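Local coordinates for cystalysin (Treponema denticola, PDB 1C7N), which belongs to the class I and II aminotransferase family of pyridoxal-5'-phosphate-dependent proteins and holds that cofactor in its pocket, at residues Leu17-Asp20 with Leu21-Gln25. Sequence-based numbering, arbitrary orientation.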
ATOM      1  N   LEU A  17      -7.950  13.989   4.243  1.00 13.23           N
ATOM      2  CA  LEU A  17      -9.280  13.418   4.419  1.00 13.77           C
ATOM      3  C   LEU A  17      -9.986  14.067   5.601  1.00 12.71           C
ATOM      4  O   LEU A  17     -11.202  14.269   5.575  1.00 10.60           O
ATOM      5  CB  LEU A  17      -9.214  11.900   4.635  1.00 15.59           C
ATOM      6  CG  LEU A  17      -8.810  11.039   3.436  1.00 17.94           C
ATOM      7  CD1 LEU A  17      -9.575  11.470   2.188  1.00 20.02           C
ATOM      8  CD2 LEU A  17      -7.342  11.186   3.203  1.00 19.72           C
ATOM      9  N   LYS A  18      -9.212  14.400   6.631  1.00 12.13           N
ATOM     10  CA  LYS A  18      -9.763  15.022   7.829  1.00 12.58           C
ATOM     11  C   LYS A  18     -10.336  16.403   7.546  1.00 12.49           C
ATOM     12  O   LYS A  18     -11.434  16.728   7.992  1.00 11.51           O
ATOM     13  CB  LYS A  18      -8.696  15.137   8.925  1.00 13.04           C
ATOM     14  CG  LYS A  18      -9.227  15.783  10.208  1.00 14.28           C
ATOM     15  CD  LYS A  18      -8.226  15.738  11.350  1.00 14.73           C
ATOM     16  CE  LYS A  18      -6.968  16.518  11.044  1.00 16.00           C
ATOM     17  NZ  LYS A  18      -5.979  16.391  12.158  1.00 12.20           N
ATOM     18  N   TRP A  19      -9.585  17.223   6.818  1.00 12.25           N
ATOM     19  CA  TRP A  19     -10.051  18.567   6.494  1.00 13.35           C
ATOM     20  C   TRP A  19     -11.164  18.554   5.444  1.00 12.22           C
ATOM     21  O   TRP A  19     -12.114  19.320   5.538  1.00 12.50           O
ATOM     22  CB  TRP A  19      -8.880  19.440   6.020  1.00 13.68           C
ATOM     23  CG  TRP A  19      -8.012  19.945   7.144  1.00 14.98           C
ATOM     24  CD1 TRP A  19      -7.274  19.192   8.017  1.00 14.87           C
ATOM     25  CD2 TRP A  19      -7.802  21.314   7.524  1.00 14.46           C
ATOM     26  NE1 TRP A  19      -6.622  20.007   8.909  1.00 15.33           N
ATOM     27  CE2 TRP A  19      -6.926  21.313   8.630  1.00 14.20           C
ATOM     28  CE3 TRP A  19      -8.269  22.540   7.033  1.00 14.64           C
ATOM     29  CZ2 TRP A  19      -6.504  22.494   9.258  1.00 14.96           C
ATOM     30  CZ3 TRP A  19      -7.848  23.717   7.658  1.00 15.78           C
ATOM     31  CH2 TRP A  19      -6.975  23.683   8.760  1.00 14.37           C
ATOM     32  N   ASP A  20     -11.055  17.692   4.439  1.00 13.67           N
ATOM     33  CA  ASP A  20     -12.099  17.635   3.419  1.00 13.00           C
ATOM     34  C   ASP A  20     -13.405  17.177   4.073  1.00 14.35           C
ATOM     35  O   ASP A  20     -14.491  17.595   3.670  1.00 13.87           O
ATOM     36  CB  ASP A  20     -11.708  16.679   2.286  1.00 13.70           C
ATOM     37  CG  ASP A  20     -10.491  17.164   1.504  1.00 13.59           C
ATOM     38  OD1 ASP A  20     -10.137  18.359   1.614  1.00 11.27           O
ATOM     39  OD2 ASP A  20      -9.896  16.347   0.769  1.00 15.48           O
ATOM     40  N   LEU A  21     -13.291  16.326   5.088  1.00 14.11           N
ATOM     41  CA  LEU A  21     -14.465  15.829   5.794  1.00 16.17           C
ATOM     42  C   LEU A  21     -15.171  16.969   6.510  1.00 16.23           C
ATOM     43  O   LEU A  21     -16.401  17.039   6.525  1.00 17.45           O
ATOM     44  CB  LEU A  21     -14.070  14.749   6.810  1.00 15.95           C
ATOM     45  CG  LEU A  21     -15.203  14.244   7.717  1.00 17.49           C
ATOM     46  CD1 LEU A  21     -16.350  13.737   6.860  1.00 17.87           C
ATOM     47  CD2 LEU A  21     -14.691  13.138   8.639  1.00 17.30           C
ATOM     48  N   MET A  22     -14.386  17.861   7.106  1.00 16.94           N
ATOM     49  CA  MET A  22     -14.931  19.003   7.827  1.00 17.45           C
ATOM     50  C   MET A  22     -15.722  19.900   6.884  1.00 18.68           C
ATOM     51  O   MET A  22     -16.871  20.248   7.163  1.00 18.03           O
ATOM     52  CB  MET A  22     -13.799  19.801   8.482  1.00 16.95           C
ATOM     53  CG  MET A  22     -14.209  21.159   9.033  1.00 17.05           C
ATOM     54  SD  MET A  22     -12.822  22.034   9.792  1.00 14.68           S
ATOM     55  CE  MET A  22     -11.801  22.372   8.380  1.00 15.21           C
ATOM     56  N   TYR A  23     -15.108  20.271   5.766  1.00 19.33           N
ATOM     57  CA  TYR A  23     -15.775  21.135   4.797  1.00 21.80           C
ATOM     58  C   TYR A  23     -17.021  20.474   4.223  1.00 22.04           C
ATOM     59  O   TYR A  23     -18.002  21.151   3.909  1.00 21.78           O
ATOM     60  CB  TYR A  23     -14.809  21.517   3.667  1.00 25.13           C
ATOM     61  CG  TYR A  23     -13.679  22.416   4.125  1.00 28.29           C
ATOM     62  CD1 TYR A  23     -12.363  21.950   4.182  1.00 30.20           C
ATOM     63  CD2 TYR A  23     -13.930  23.724   4.535  1.00 30.14           C
ATOM     64  CE1 TYR A  23     -11.328  22.766   4.640  1.00 30.83           C
ATOM     65  CE2 TYR A  23     -12.901  24.549   4.998  1.00 31.36           C
ATOM     66  CZ  TYR A  23     -11.606  24.064   5.048  1.00 31.69           C
ATOM     67  OH  TYR A  23     -10.595  24.881   5.509  1.00 33.39           O
ATOM     68  N   SER A  24     -16.984  19.151   4.098  1.00 20.96           N
ATOM     69  CA  SER A  24     -18.119  18.406   3.569  1.00 21.89           C
ATOM     70  C   SER A  24     -19.268  18.422   4.573  1.00 21.84           C
ATOM     71  O   SER A  24     -20.441  18.480   4.197  1.00 21.17           O
ATOM     72  CB  SER A  24     -17.713  16.961   3.286  1.00 22.04           C
ATOM     73  OG  SER A  24     -18.805  16.227   2.762  1.00 24.83           O
ATOM     74  N   GLN A  25     -18.925  18.362   5.853  1.00 21.00           N
ATOM     75  CA  GLN A  25     -19.928  18.371   6.907  1.00 21.19           C
ATOM     76  C   GLN A  25     -20.516  19.757   7.129  1.00 20.27           C
ATOM     77  O   GLN A  25     -21.702  19.895   7.423  1.00 21.27           O
ATOM     78  CB  GLN A  25     -19.322  17.856   8.214  1.00 20.02           C
ATOM     79  CG  GLN A  25     -19.238  16.347   8.288  1.00 21.81           C
ATOM     80  CD  GLN A  25     -18.475  15.868   9.502  1.00 21.76           C
ATOM     81  OE1 GLN A  25     -18.512  14.688   9.843  1.00 24.86           O
ATOM     82  NE2 GLN A  25     -17.771  16.779  10.156  1.00 21.89           N
TER
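Trp19 lies side by side with Met22 and Tyr23, three and four residues further along the same helix, and all three side chains gather on one flank of it. The benzene part of the indole does the touching: Trp19 CE3 is 3.8 Å from Met22 CE and 3.9 Å from Tyr23 CE1. The phenol oxygen comes in at the rim of the indole, near its plane, with Tyr23 OH 3.6 Å from Trp19 CE3. The methyl Met22 CE touches both rings, obliquely at the indole. The methionine chain runs extended through CG and SD and then bends at the last torsion (chi3 67°), which brings CE over one face of the Tyr23 ring, toward the rim, 3.7 Å above the plane, a CH-pi type contact.

Beneath this cluster the backbone sets the spacing. Tyr23 N donates to Trp19 O at 3.1 Å in a nearly straight bond (171° at the hydrogen), and the same carbonyl oxygen also lies close to one ring carbon, 3.0 Å from Tyr23 CD1. Leu21 N to Leu17 O, Met22 N to Lys18 O and Ser24 N to Asp20 O are further i to i+4 bonds, more bent.

Further out, Glu42 accepts a hydrogen bond from Trp19 NE1 and, with Asp40 of the same chain, forms salt bridges to Lys18. Tyr23 rests on Lys12 and Val29, and Leu17 packs on Thr65 of the second subunit. This is i/i+3 and i/i+4 side-chain packing on the short alpha-helix 17-25, near the N-terminus of a PLP-dependent aminotransferase-family chain.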